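Long-range contacts in quinonprotein alcohol dehydrogenase-like protein (Bacteroides thetaiotaomicron VPI-5482, PDB 4R5O), which is of unknown function but joins an immunoglobulin-like beta-sandwich domain to a seven-bladed beta-propeller and binds calcium ions: residues A[199-204]-A[224-229]; A[230-235]-A[301-306]; A[237-242]-A[275-280]; A[247-252]-A[267-272]. All blocks are in the same frame, centred on the assembly; numbering follows the deposited sequence.

How the interactions relate
All four contacts lie in or beside the propeller blade built from strands 228-232, 235-239, 246-252 and 268-270. Interactions 1 and 3 are buried, whereas 2 and 4 are partly exposed. Interaction 1 holds the chain entering strand 228-232, combining the T201 hydroxyl with backbone N-H groups on L224 O; interaction 2, at the turn at its far end, rests on the Y232 hydroxyl. In interaction 3 an asparagine amide of the next strand holds the loop that leaves the blade. Interaction 4 alone is an antiparallel strand pairing, turning a corner at D271, at the outer side of the blade. The contacts interlock: F226 packs on Y251, F280 on V248 and I303, and K235 pairs with D252.

Interaction 1: residues A[199-204]-A[224-229]; sequences LVTGDG and LCFYNS
T201 and F226 carry this contact, which ties the turn after strand 197-201 of one propeller blade to the chain leading into strand 228-232 of the next. Three hydrogen bonds cross it. The backbone N of F226 donates to T201 OG1 at 2.9 Å, nearly straight at 167°. With chi1 at 55°, OG1 stands between the T201 backbone N and carbonyl carbon, where it meets F226 N; the same hydroxyl also has a weak bond with G189 O. L224 O receives two N-H groups from the turn: G204 N on a lone pair at 3.2 Å, and G202 N at 2.9 Å through a weak, bent bond.

The apolar contacts centre on the F226 ring. T201 CG2 sits over the middle of one face, 3.7 Å from the ring centroid, in a CH-pi contact, while L199 CD1 comes obliquely to F226 CE2 at 3.9 Å. The chains pass closely at two glycines: C225 CB lies 3.8 Å from G202 CA, and L224 CB lies 3.9 Å from G204 CA. Separately, at the backbone angles of G204 a side chain would be jammed against D203 O.

Both branches of T201 are thus in use, the hydroxyl for a backbone N-H and the methyl for a ring, which fixes its rotation and satisfies a buried polar group without a continuous strand ladder between the blades.

Interaction 2: residues A[230-235]-A[301-306]; sequences IIYNGK and VKIKND
Y232 and I303 bridge two neighbouring blades of the beta-propeller: the tyrosine starts the type I' turn Y232-K235 that links strands 228-232 and 235-239, and the isoleucine ends strand 297-303. At I303 the contact has both an apolar and a polar side. Its CG2 branch meets the tyrosine ring at Y232 CE2, 4.0 Å away, and the side chain also packs on L237. Its carbonyl oxygen accepts the phenol proton, with Y232 OH 2.7 Å from I303 O and tilted 19° from the carbonyl plane. The CB of Y232 points toward the 301-306 segment, and CG is anti to the backbone N (chi1 -174°). CB of K304 points away, but K304 O lies obliquely beside the ring, 3.4 Å from Y232 CE2. N305 then crosses the tyrosine at about a right angle, amide and ring planes 79° apart, and brings N305 OD1 to 3.1 Å from Y232 OH. The hydroxyl is also hydrogen-bonded to N287 ND2, and the buried phenol end is thereby fixed between loop and strand end. Nearer the surface N305 also packs against N233, which has the positive phi of a type I' turn; this is a loose contact in which N233 OD1 lies 3.8 Å from N305 CB.

Interaction 3: residues A[237-242]-A[275-280]; sequences LSNDTY and KQKINF
L237 packs on F280 where strand 235-239 of a propeller blade meets the loop leading out to the next blade. L237 CB lies over one face of the F280 ring, toward its rim, 4.1 Å from the centroid. At S238 the backbone carbonyl carbon meets the edge of that ring at F280 CZ. N239, with CG anti to its backbone N (chi1 164°), sends its amide across to the loop. I278 N donates to N239 OD1 at 3.0 Å from above the amide plane, and N239 ND2 makes weak bonds to Q276 O and T241 O. N228 ND2 also donates to this OD1, and N239 ND2 is hydrogen-bonded to Q274 OE1. A leucine in place of N239 would probably leave the N-H of I278 without its acceptor and the loop less firmly held. T241 brings its methyl near Q276, with OG1 bonded to D244 O. At Y242, whose neighbour K277 has its NZ held by S326 O and H324 O, CB meets K277 CG at 3.6 Å.

Interaction 4: residues A[247-252]-A[267-272]; sequences KVKYYD and VTELDI. With CA (calcium ion), chain K.
The pairing of K249 with E269 and Y250 with T268 is an antiparallel strand contact at the outer side of a propeller blade, where 268-270 flanks strand 246-252. Four backbone hydrogen bonds hold it. Y250 and T268 exchange a pair, Y250 N to T268 O at 2.8 Å and T268 N to Y250 O at 3.0 Å; L270 N donates to V248 O, and beyond the corner at D271, an inverse gamma turn, V248 N reaches I272 O.

On the face of Y250, T268 CB makes a CH-pi contact over one side of the ring, offset toward the rim and 3.8 Å from the centroid, whereas L270 CD2 comes to the edge at Y250 CE2, 3.7 Å away. An alanine at Y250 would probably open a gap beside T268 and L270 and leave F307 without its edge-to-face partner. On the other face V267 CG2 lies over the Y251 ring, 4.0 Å from its centroid, and 3.5 Å from K249 CB. There K249 and E269 lie alongside, their charged ends beyond a salt bridge; a bend at chi4 (70°) takes K249 NZ to K247 O at 2.8 Å, and D240 supplies its salt bridge.

At the strand end D252 OD1 binds a calcium ion at 2.5 Å, four waters completing the observed ligands, while OD2 caps E255 N. A fourth strand closing the outer side of a four-stranded antiparallel blade is typical of the beta-propeller.

Interaction 1: residues A[199-204]-A[224-229]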
loop_
_atom_site.group_PDB
_atom_site.type_symbol
_atom_site.label_atom_id
_atom_site.label_comp_id
_atom_site.label_asym_id
_atom_site.label_seq_id
_atom_site.Cartn_x
_atom_site.Cartn_y
_atom_site.Cartn_z
ATOM N N LEU A 199 -16.101 -0.357 -5.700
ATOM C CA LEU A 199 -16.675 0.931 -6.130
ATOM C C LEU A 199 -15.605 1.962 -6.261
ATOM O O LEU A 199 -14.741 2.048 -5.395
ATOM C CB LEU A 199 -17.762 1.483 -5.186
ATOM C CG LEU A 199 -19.010 0.707 -4.876
ATOM C CD1 LEU A 199 -19.757 1.427 -3.756
ATOM C CD2 LEU A 199 -19.917 0.502 -6.127
ATOM N N VAL A 200 -15.653 2.749 -7.326
ATOM C CA VAL A 200 -14.733 3.860 -7.535
ATOM C C VAL A 200 -15.601 5.113 -7.603
ATOM O O VAL A 200 -16.555 5.176 -8.384
ATOM C CB VAL A 200 -13.797 3.670 -8.762
ATOM C CG1 VAL A 200 -13.026 4.962 -9.064
ATOM C CG2 VAL A 200 -12.842 2.471 -8.574
ATOM N N THR A 201 -15.336 6.063 -6.711
ATOM C CA THR A 201 -16.112 7.305 -6.618
ATOM C C THR A 201 -15.147 8.506 -6.788
ATOM O O THR A 201 -13.912 8.359 -6.698
ATOM C CB THR A 201 -16.899 7.336 -5.291
ATOM O OG1 THR A 201 -16.001 7.163 -4.204
ATOM C CG2 THR A 201 -17.971 6.210 -5.199
ATOM N N GLY A 202 -15.724 9.664 -7.079
ATOM C CA GLY A 202 -15.005 10.906 -7.340
ATOM C C GLY A 202 -15.791 11.851 -8.231
ATOM O O GLY A 202 -15.735 13.068 -8.047
ATOM N N ASP A 203 -16.560 11.283 -9.182
ATOM C CA ASP A 203 -17.439 11.967 -10.141
ATOM C C ASP A 203 -18.835 11.345 -10.124
ATOM O O ASP A 203 -19.612 11.500 -11.072
ATOM C CB ASP A 203 -16.831 11.888 -11.550
ATOM C CG ASP A 203 -16.627 10.502 -12.146
ATOM O OD1 ASP A 203 -16.950 9.490 -11.457
ATOM O OD2 ASP A 203 -16.123 10.422 -13.289
ATOM N N GLY A 204 -19.136 10.658 -9.024
ATOM C CA GLY A 204 -20.372 9.915 -8.797
ATOM C C GLY A 204 -19.998 8.535 -8.305
ATOM O O GLY A 204 -19.069 8.421 -7.508
ATOM N N LEU A 224 -18.914 13.934 -6.393
ATOM C CA LEU A 224 -19.401 12.957 -5.398
ATOM C C LEU A 224 -18.309 11.907 -5.203
ATOM O O LEU A 224 -17.979 11.175 -6.130
ATOM C CB LEU A 224 -20.762 12.310 -5.760
ATOM C CG LEU A 224 -21.232 11.107 -4.887
ATOM C CD1 LEU A 224 -21.400 11.495 -3.450
ATOM C CD2 LEU A 224 -22.506 10.514 -5.412
ATOM N N CYS A 225 -17.763 11.852 -4.000
ATOM C CA CYS A 225 -16.662 10.996 -3.642
ATOM C C CYS A 225 -16.880 10.364 -2.266
ATOM O O CYS A 225 -17.236 11.065 -1.319
ATOM C CB CYS A 225 -15.361 11.805 -3.666
ATOM S SG CYS A 225 -13.875 10.805 -3.408
ATOM N N PHE A 226 -16.598 9.051 -2.138
ATOM C CA PHE A 226 -16.617 8.431 -0.818
ATOM C C PHE A 226 -15.191 8.509 -0.316
ATOM O O PHE A 226 -14.384 7.629 -0.635
ATOM C CB PHE A 226 -17.190 6.985 -0.780
ATOM C CG PHE A 226 -18.531 6.631 -1.384
ATOM C CD1 PHE A 226 -19.427 7.625 -1.778
ATOM C CD2 PHE A 226 -18.919 5.298 -1.525
ATOM C CE1 PHE A 226 -20.656 7.295 -2.370
ATOM C CE2 PHE A 226 -20.174 4.966 -2.061
ATOM C CZ PHE A 226 -21.019 5.967 -2.511
ATOM N N TYR A 227 -14.845 9.582 0.411
ATOM C CA TYR A 227 -13.483 9.773 0.950
ATOM C C TYR A 227 -13.163 8.624 1.853
ATOM O O TYR A 227 -12.037 8.160 1.858
ATOM C CB TYR A 227 -13.338 11.124 1.672
ATOM C CG TYR A 227 -13.556 12.285 0.726
ATOM C CD1 TYR A 227 -12.619 12.593 -0.259
ATOM C CD2 TYR A 227 -14.727 13.036 0.771
ATOM C CE1 TYR A 227 -12.834 13.632 -1.161
ATOM C CE2 TYR A 227 -14.946 14.081 -0.122
ATOM C CZ TYR A 227 -13.989 14.381 -1.078
ATOM O OH TYR A 227 -14.190 15.395 -1.974
ATOM N N ASN A 228 -14.189 8.102 2.545
ATOM C CA ASN A 228 -14.146 6.933 3.415
ATOM C C ASN A 228 -15.441 6.216 3.327
ATOM O O ASN A 228 -16.486 6.855 3.197
ATOM C CB ASN A 228 -13.839 7.305 4.870
ATOM C CG ASN A 228 -12.554 8.032 5.047
ATOM O OD1 ASN A 228 -11.478 7.441 5.069
ATOM N ND2 ASN A 228 -12.654 9.342 5.046
ATOM N N SER A 229 -15.382 4.893 3.386
ATOM C CA SER A 229 -16.545 4.010 3.307
ATOM C C SER A 229 -16.250 2.693 4.025
ATOM O O SER A 229 -15.110 2.461 4.436
ATOM C CB SER A 229 -16.948 3.765 1.853
ATOM O OG SER A 229 -15.872 3.259 1.086
#

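Interaction 2: residues A[230-235]-A[301-306]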
loop_
_atom_site.group_PDB
_atom_site.type_symbol
_atom_site.label_atom_id
_atom_site.label_comp_id
_atom_site.label_asym_id
_atom_site.label_seq_id
_atom_site.Cartn_x
_atom_site.Cartn_y
_atom_site.Cartn_z
ATOM N N ILE A 230 -17.292 1.866 4.231
ATOM C CA ILE A 230 -17.218 0.564 4.890
ATOM C C ILE A 230 -18.441 -0.236 4.495
ATOM O O ILE A 230 -19.477 0.351 4.163
ATOM C CB ILE A 230 -17.087 0.699 6.440
ATOM C CG1 ILE A 230 -16.492 -0.585 7.086
ATOM C CG2 ILE A 230 -18.400 1.167 7.107
ATOM C CD1 ILE A 230 -16.100 -0.529 8.529
ATOM N N ILE A 231 -18.320 -1.578 4.509
ATOM C CA ILE A 231 -19.449 -2.467 4.286
ATOM C C ILE A 231 -19.962 -2.846 5.665
ATOM O O ILE A 231 -19.171 -3.259 6.521
ATOM C CB ILE A 231 -19.146 -3.701 3.388
ATOM C CG1 ILE A 231 -18.428 -3.334 2.080
ATOM C CG2 ILE A 231 -20.400 -4.544 3.141
ATOM C CD1 ILE A 231 -19.068 -2.346 1.177
ATOM N N TYR A 232 -21.268 -2.685 5.886
ATOM C CA TYR A 232 -21.878 -3.000 7.165
ATOM C C TYR A 232 -23.312 -3.378 6.958
ATOM O O TYR A 232 -24.085 -2.573 6.422
ATOM C CB TYR A 232 -21.755 -1.792 8.109
ATOM C CG TYR A 232 -22.225 -2.009 9.529
ATOM C CD1 TYR A 232 -21.751 -3.082 10.284
ATOM C CD2 TYR A 232 -22.992 -1.045 10.182
ATOM C CE1 TYR A 232 -22.119 -3.255 11.612
ATOM C CE2 TYR A 232 -23.336 -1.184 11.526
ATOM C CZ TYR A 232 -22.880 -2.287 12.245
ATOM O OH TYR A 232 -23.143 -2.436 13.593
ATOM N N ASN A 233 -23.668 -4.620 7.375
ATOM C CA ASN A 233 -25.017 -5.184 7.295
ATOM C C ASN A 233 -25.677 -4.931 5.936
ATOM O O ASN A 233 -26.774 -4.347 5.876
ATOM C CB ASN A 233 -25.919 -4.630 8.399
ATOM C CG ASN A 233 -25.900 -5.468 9.637
ATOM O OD1 ASN A 233 -24.938 -5.455 10.425
ATOM N ND2 ASN A 233 -26.959 -6.256 9.796
ATOM N N GLY A 234 -24.997 -5.375 4.876
ATOM C CA GLY A 234 -25.487 -5.280 3.511
ATOM C C GLY A 234 -25.526 -3.889 2.921
ATOM O O GLY A 234 -26.050 -3.716 1.812
ATOM N N LYS A 235 -24.928 -2.902 3.628
ATOM C CA LYS A 235 -24.897 -1.508 3.186
ATOM C C LYS A 235 -23.486 -0.971 3.039
ATOM O O LYS A 235 -22.565 -1.442 3.700
ATOM C CB LYS A 235 -25.659 -0.579 4.172
ATOM C CG LYS A 235 -27.115 -0.959 4.504
ATOM C CD LYS A 235 -28.047 -0.936 3.314
ATOM C CE LYS A 235 -29.428 -1.402 3.718
ATOM N NZ LYS A 235 -30.404 -1.310 2.593
ATOM N N VAL A 301 -19.602 8.089 17.326
ATOM C CA VAL A 301 -20.903 7.517 17.011
ATOM C C VAL A 301 -20.784 6.003 16.791
ATOM O O VAL A 301 -20.043 5.558 15.943
ATOM C CB VAL A 301 -21.548 8.207 15.782
ATOM C CG1 VAL A 301 -22.891 7.575 15.432
ATOM C CG2 VAL A 301 -21.720 9.703 16.029
ATOM N N LYS A 302 -21.559 5.237 17.546
ATOM C CA LYS A 302 -21.725 3.793 17.426
ATOM C C LYS A 302 -22.868 3.541 16.473
ATOM O O LYS A 302 -23.941 4.098 16.681
ATOM C CB LYS A 302 -21.973 3.191 18.814
ATOM C CG LYS A 302 -22.286 1.715 18.915
ATOM C CD LYS A 302 -22.594 1.467 20.376
ATOM C CE LYS A 302 -22.797 0.054 20.822
ATOM N NZ LYS A 302 -23.038 -0.029 22.282
ATOM N N ILE A 303 -22.629 2.763 15.405
ATOM C CA ILE A 303 -23.674 2.452 14.429
ATOM C C ILE A 303 -24.005 0.996 14.658
ATOM O O ILE A 303 -23.168 0.127 14.386
ATOM C CB ILE A 303 -23.295 2.788 12.952
ATOM C CG1 ILE A 303 -22.633 4.206 12.825
ATOM C CG2 ILE A 303 -24.520 2.620 12.026
ATOM C CD1 ILE A 303 -21.948 4.592 11.411
ATOM N N LYS A 304 -25.187 0.720 15.232
ATOM C CA LYS A 304 -25.514 -0.665 15.523
ATOM C C LYS A 304 -26.032 -1.342 14.224
ATOM O O LYS A 304 -26.245 -0.659 13.213
ATOM C CB LYS A 304 -26.519 -0.751 16.677
ATOM C CG LYS A 304 -26.067 -0.085 17.988
ATOM C CD LYS A 304 -27.176 -0.204 19.029
ATOM C CE LYS A 304 -26.890 0.455 20.350
ATOM N NZ LYS A 304 -28.004 0.235 21.308
ATOM N N ASN A 305 -26.175 -2.687 14.252
ATOM C CA ASN A 305 -26.657 -3.536 13.153
ATOM C C ASN A 305 -27.992 -3.036 12.563
ATOM O O ASN A 305 -28.222 -3.184 11.359
ATOM C CB ASN A 305 -26.843 -4.996 13.637
ATOM C CG ASN A 305 -25.591 -5.716 14.150
ATOM O OD1 ASN A 305 -24.472 -5.157 14.253
ATOM N ND2 ASN A 305 -25.769 -6.999 14.494
ATOM N N ASP A 306 -28.862 -2.467 13.394
ATOM C CA ASP A 306 -30.166 -2.003 12.920
ATOM C C ASP A 306 -30.089 -0.513 12.499
ATOM O O ASP A 306 -31.113 0.108 12.200
ATOM C CB ASP A 306 -31.247 -2.226 14.000
ATOM C CG ASP A 306 -31.052 -1.504 15.330
ATOM O OD1 ASP A 306 -29.979 -0.851 15.517
ATOM O OD2 ASP A 306 -31.977 -1.567 16.175
#

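Interaction 3: residues A[237-242]-A[275-280]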
loop_
_atom_site.group_PDB
_atom_site.type_symbol
_atom_site.label_atom_id
_atom_site.label_comp_id
_atom_site.label_asym_id
_atom_site.label_seq_id
_atom_site.Cartn_x
_atom_site.Cartn_y
_atom_site.Cartn_z
ATOM N N LEU A 237 -21.602 2.349 3.929
ATOM C CA LEU A 237 -21.630 3.618 4.679
ATOM C C LEU A 237 -20.621 4.552 4.068
ATOM O O LEU A 237 -19.520 4.103 3.803
ATOM C CB LEU A 237 -21.337 3.377 6.169
ATOM C CG LEU A 237 -22.394 2.593 6.909
ATOM C CD1 LEU A 237 -21.867 2.046 8.224
ATOM C CD2 LEU A 237 -23.614 3.451 7.139
ATOM N N SER A 238 -20.971 5.819 3.790
ATOM C CA SER A 238 -19.990 6.714 3.178
ATOM C C SER A 238 -19.855 8.083 3.909
ATOM O O SER A 238 -20.810 8.621 4.479
ATOM C CB SER A 238 -20.341 6.978 1.720
ATOM O OG SER A 238 -21.525 7.747 1.604
ATOM N N ASN A 239 -18.615 8.596 3.877
ATOM C CA ASN A 239 -18.146 9.920 4.246
ATOM C C ASN A 239 -17.810 10.615 2.951
ATOM O O ASN A 239 -16.869 10.189 2.279
ATOM C CB ASN A 239 -16.963 9.844 5.215
ATOM C CG ASN A 239 -16.188 11.129 5.346
ATOM O OD1 ASN A 239 -14.982 11.138 5.171
ATOM N ND2 ASN A 239 -16.864 12.257 5.523
ATOM N N ASP A 240 -18.622 11.606 2.541
ATOM C CA ASP A 240 -18.477 12.257 1.254
ATOM C C ASP A 240 -18.145 13.742 1.398
ATOM O O ASP A 240 -18.362 14.500 0.453
ATOM C CB ASP A 240 -19.779 12.083 0.441
ATOM C CG ASP A 240 -21.092 12.505 1.101
ATOM O OD1 ASP A 240 -21.065 13.402 1.971
ATOM O OD2 ASP A 240 -22.153 11.984 0.695
ATOM N N THR A 241 -17.564 14.146 2.540
ATOM C CA THR A 241 -17.238 15.544 2.761
ATOM C C THR A 241 -15.833 15.717 3.372
ATOM O O THR A 241 -15.376 14.861 4.132
ATOM C CB THR A 241 -18.285 16.167 3.661
ATOM O OG1 THR A 241 -18.056 17.559 3.694
ATOM C CG2 THR A 241 -18.301 15.581 5.072
ATOM N N TYR A 242 -15.169 16.838 3.035
ATOM C CA TYR A 242 -13.856 17.183 3.575
ATOM C C TYR A 242 -13.887 18.577 4.209
ATOM O O TYR A 242 -12.853 19.034 4.701
ATOM C CB TYR A 242 -12.755 17.123 2.485
ATOM C CG TYR A 242 -12.914 18.121 1.357
ATOM C CD1 TYR A 242 -12.377 19.405 1.449
ATOM C CD2 TYR A 242 -13.586 17.781 0.188
ATOM C CE1 TYR A 242 -12.549 20.339 0.427
ATOM C CE2 TYR A 242 -13.746 18.699 -0.849
ATOM C CZ TYR A 242 -13.227 19.977 -0.727
ATOM O OH TYR A 242 -13.398 20.862 -1.763
ATOM N N LYS A 275 -18.332 17.410 8.844
ATOM C CA LYS A 275 -17.823 18.640 8.237
ATOM C C LYS A 275 -16.349 18.461 7.863
ATOM O O LYS A 275 -15.634 19.442 7.667
ATOM C CB LYS A 275 -18.011 19.837 9.188
ATOM C CG LYS A 275 -19.458 20.155 9.559
ATOM C CD LYS A 275 -19.531 21.369 10.467
ATOM C CE LYS A 275 -20.949 21.723 10.831
ATOM N NZ LYS A 275 -21.002 22.907 11.728
ATOM N N GLN A 276 -15.893 17.198 7.765
ATOM C CA GLN A 276 -14.512 16.821 7.441
ATOM C C GLN A 276 -14.400 15.342 7.049
ATOM O O GLN A 276 -15.344 14.569 7.240
ATOM C CB GLN A 276 -13.571 17.081 8.650
ATOM C CG GLN A 276 -13.842 16.138 9.844
ATOM C CD GLN A 276 -12.762 16.153 10.876
ATOM O OE1 GLN A 276 -12.468 17.187 11.489
ATOM N NE2 GLN A 276 -12.191 14.986 11.131
ATOM N N LYS A 277 -13.200 14.932 6.601
ATOM C CA LYS A 277 -12.910 13.542 6.303
ATOM C C LYS A 277 -12.719 12.777 7.565
ATOM O O LYS A 277 -11.876 13.156 8.390
ATOM C CB LYS A 277 -11.663 13.389 5.429
ATOM C CG LYS A 277 -11.731 14.017 4.081
ATOM C CD LYS A 277 -10.513 13.633 3.329
ATOM C CE LYS A 277 -10.493 14.296 1.987
ATOM N NZ LYS A 277 -9.378 13.784 1.159
ATOM N N ILE A 278 -13.494 11.709 7.728
ATOM C CA ILE A 278 -13.372 10.782 8.856
ATOM C C ILE A 278 -13.813 9.402 8.344
ATOM O O ILE A 278 -14.703 9.285 7.500
ATOM C CB ILE A 278 -14.107 11.218 10.159
ATOM C CG1 ILE A 278 -13.748 10.322 11.385
ATOM C CG2 ILE A 278 -15.580 11.341 9.961
ATOM C CD1 ILE A 278 -12.237 10.201 11.784
ATOM N N ASN A 279 -13.118 8.368 8.817
ATOM C CA ASN A 279 -13.369 7.003 8.409
ATOM C C ASN A 279 -14.380 6.312 9.335
ATOM O O ASN A 279 -14.882 6.902 10.283
ATOM C CB ASN A 279 -12.035 6.224 8.386
ATOM C CG ASN A 279 -11.332 6.074 9.691
ATOM O OD1 ASN A 279 -11.372 6.948 10.567
ATOM N ND2 ASN A 279 -10.633 4.959 9.828
ATOM N N PHE A 280 -14.705 5.067 8.983
ATOM C CA PHE A 280 -15.563 4.127 9.703
ATOM C C PHE A 280 -14.730 2.961 10.153
ATOM O O PHE A 280 -13.990 2.400 9.333
ATOM C CB PHE A 280 -16.735 3.651 8.832
ATOM C CG PHE A 280 -17.597 4.747 8.274
ATOM C CD1 PHE A 280 -17.240 5.405 7.113
ATOM C CD2 PHE A 280 -18.789 5.098 8.891
ATOM C CE1 PHE A 280 -18.021 6.448 6.613
ATOM C CE2 PHE A 280 -19.579 6.127 8.385
ATOM C CZ PHE A 280 -19.192 6.793 7.243
#

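Interaction 4: residues A[247-252]-A[267-272]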
loop_
_atom_site.group_PDB
_atom_site.type_symbol
_atom_site.label_atom_id
_atom_site.label_comp_id
_atom_site.label_asym_id
_atom_site.label_seq_id
_atom_site.Cartn_x
_atom_site.Cartn_y
_atom_site.Cartn_z
ATOM N N LYS A 247 -24.261 14.709 5.817
ATOM C CA LYS A 247 -24.607 13.583 6.669
ATOM C C LYS A 247 -24.033 12.306 6.120
ATOM O O LYS A 247 -23.887 12.205 4.896
ATOM C CB LYS A 247 -26.124 13.442 6.813
ATOM C CG LYS A 247 -26.737 14.450 7.745
ATOM C CD LYS A 247 -28.216 14.288 7.771
ATOM C CE LYS A 247 -28.885 15.255 8.709
ATOM N NZ LYS A 247 -28.531 16.679 8.432
ATOM N N VAL A 248 -23.731 11.314 7.006
ATOM C CA VAL A 248 -23.305 9.981 6.572
ATOM C C VAL A 248 -24.433 9.445 5.710
ATOM O O VAL A 248 -25.603 9.590 6.072
ATOM C CB VAL A 248 -22.917 9.016 7.741
ATOM C CG1 VAL A 248 -22.791 7.570 7.275
ATOM C CG2 VAL A 248 -21.638 9.456 8.425
ATOM N N LYS A 249 -24.090 8.892 4.548
ATOM C CA LYS A 249 -25.073 8.319 3.633
ATOM C C LYS A 249 -24.767 6.869 3.388
ATOM O O LYS A 249 -23.604 6.478 3.397
ATOM C CB LYS A 249 -25.090 9.094 2.325
ATOM C CG LYS A 249 -25.548 10.531 2.544
ATOM C CD LYS A 249 -25.508 11.357 1.295
ATOM C CE LYS A 249 -25.571 12.811 1.636
ATOM N NZ LYS A 249 -24.308 13.245 2.287
ATOM N N TYR A 250 -25.795 6.046 3.229
ATOM C CA TYR A 250 -25.526 4.650 2.921
ATOM C C TYR A 250 -26.353 4.234 1.685
ATOM O O TYR A 250 -27.376 4.843 1.357
ATOM C CB TYR A 250 -25.758 3.697 4.111
ATOM C CG TYR A 250 -27.171 3.593 4.632
ATOM C CD1 TYR A 250 -28.067 2.670 4.096
ATOM C CD2 TYR A 250 -27.576 4.318 5.745
ATOM C CE1 TYR A 250 -29.350 2.522 4.611
ATOM C CE2 TYR A 250 -28.857 4.180 6.271
ATOM C CZ TYR A 250 -29.738 3.271 5.708
ATOM O OH TYR A 250 -31.019 3.139 6.205
ATOM N N TYR A 251 -25.821 3.237 0.980
ATOM C CA TYR A 251 -26.342 2.612 -0.232
ATOM C C TYR A 251 -26.483 1.115 0.030
ATOM O O TYR A 251 -25.877 0.599 0.968
ATOM C CB TYR A 251 -25.400 2.914 -1.431
ATOM C CG TYR A 251 -25.159 4.390 -1.689
ATOM C CD1 TYR A 251 -24.266 5.118 -0.905
ATOM C CD2 TYR A 251 -25.771 5.045 -2.761
ATOM C CE1 TYR A 251 -24.074 6.484 -1.104
ATOM C CE2 TYR A 251 -25.543 6.404 -3.005
ATOM C CZ TYR A 251 -24.691 7.119 -2.172
ATOM O OH TYR A 251 -24.455 8.464 -2.367
ATOM N N ASP A 252 -27.287 0.424 -0.766
ATOM C CA ASP A 252 -27.466 -1.015 -0.608
ATOM C C ASP A 252 -26.439 -1.729 -1.483
ATOM O O ASP A 252 -26.341 -1.402 -2.668
ATOM C CB ASP A 252 -28.907 -1.408 -0.963
ATOM C CG ASP A 252 -29.224 -2.852 -0.720
ATOM O OD1 ASP A 252 -29.460 -3.215 0.452
ATOM O OD2 ASP A 252 -29.278 -3.620 -1.706
ATOM N N VAL A 267 -30.130 6.373 -1.820
ATOM C CA VAL A 267 -29.204 6.833 -0.810
ATOM C C VAL A 267 -30.020 7.267 0.386
ATOM O O VAL A 267 -31.008 7.966 0.242
ATOM C CB VAL A 267 -28.253 7.942 -1.344
ATOM C CG1 VAL A 267 -28.985 9.089 -2.031
ATOM C CG2 VAL A 267 -27.303 8.445 -0.269
ATOM N N THR A 268 -29.639 6.784 1.561
ATOM C CA THR A 268 -30.295 7.098 2.822
ATOM C C THR A 268 -29.310 7.792 3.716
ATOM O O THR A 268 -28.149 7.380 3.763
ATOM C CB THR A 268 -30.816 5.820 3.446
ATOM O OG1 THR A 268 -31.550 5.105 2.468
ATOM C CG2 THR A 268 -31.623 6.062 4.708
ATOM N N GLU A 269 -29.753 8.814 4.440
ATOM C CA GLU A 269 -28.915 9.546 5.386
ATOM C C GLU A 269 -29.114 9.026 6.789
ATOM O O GLU A 269 -30.217 8.611 7.151
ATOM C CB GLU A 269 -29.202 11.058 5.360
ATOM C CG GLU A 269 -28.800 11.785 4.085
ATOM C CD GLU A 269 -29.152 13.263 4.067
ATOM O OE1 GLU A 269 -29.967 13.694 4.914
ATOM O OE2 GLU A 269 -28.668 13.978 3.159
ATOM N N LEU A 270 -28.030 9.030 7.563
ATOM C CA LEU A 270 -27.978 8.741 8.995
ATOM C C LEU A 270 -27.806 10.056 9.708
ATOM O O LEU A 270 -27.229 10.968 9.125
ATOM C CB LEU A 270 -26.858 7.730 9.371
ATOM C CG LEU A 270 -27.043 6.266 8.963
ATOM C CD1 LEU A 270 -25.810 5.464 9.325
ATOM C CD2 LEU A 270 -28.269 5.645 9.627
ATOM N N ASP A 271 -28.314 10.189 10.943
ATOM C CA ASP A 271 -28.188 11.436 11.698
ATOM C C ASP A 271 -26.760 11.523 12.269
ATOM O O ASP A 271 -26.549 11.331 13.466
ATOM C CB ASP A 271 -29.272 11.532 12.798
ATOM C CG ASP A 271 -29.368 12.860 13.548
ATOM O OD1 ASP A 271 -28.861 13.898 13.020
ATOM O OD2 ASP A 271 -29.990 12.880 14.634
ATOM N N ILE A 272 -25.770 11.760 11.376
ATOM C CA ILE A 272 -24.343 11.902 11.671
ATOM C C ILE A 272 -23.828 13.037 10.799
ATOM O O ILE A 272 -23.538 12.819 9.620
ATOM C CB ILE A 272 -23.502 10.594 11.497
ATOM C CG1 ILE A 272 -24.127 9.373 12.206
ATOM C CG2 ILE A 272 -22.011 10.817 11.948
ATOM C CD1 ILE A 272 -23.626 8.037 11.756
HETATM CA CA CA K . -29.732 -5.487 1.449
HETATM O O HOH W 1 -30.342 -5.859 -0.738
HETATM O O HOH W 2 -29.340 -5.021 4.236
HETATM O O HOH W 3 -32.031 -4.457 0.969
HETATM O O HOH W 4 -27.342 -6.809 0.900
#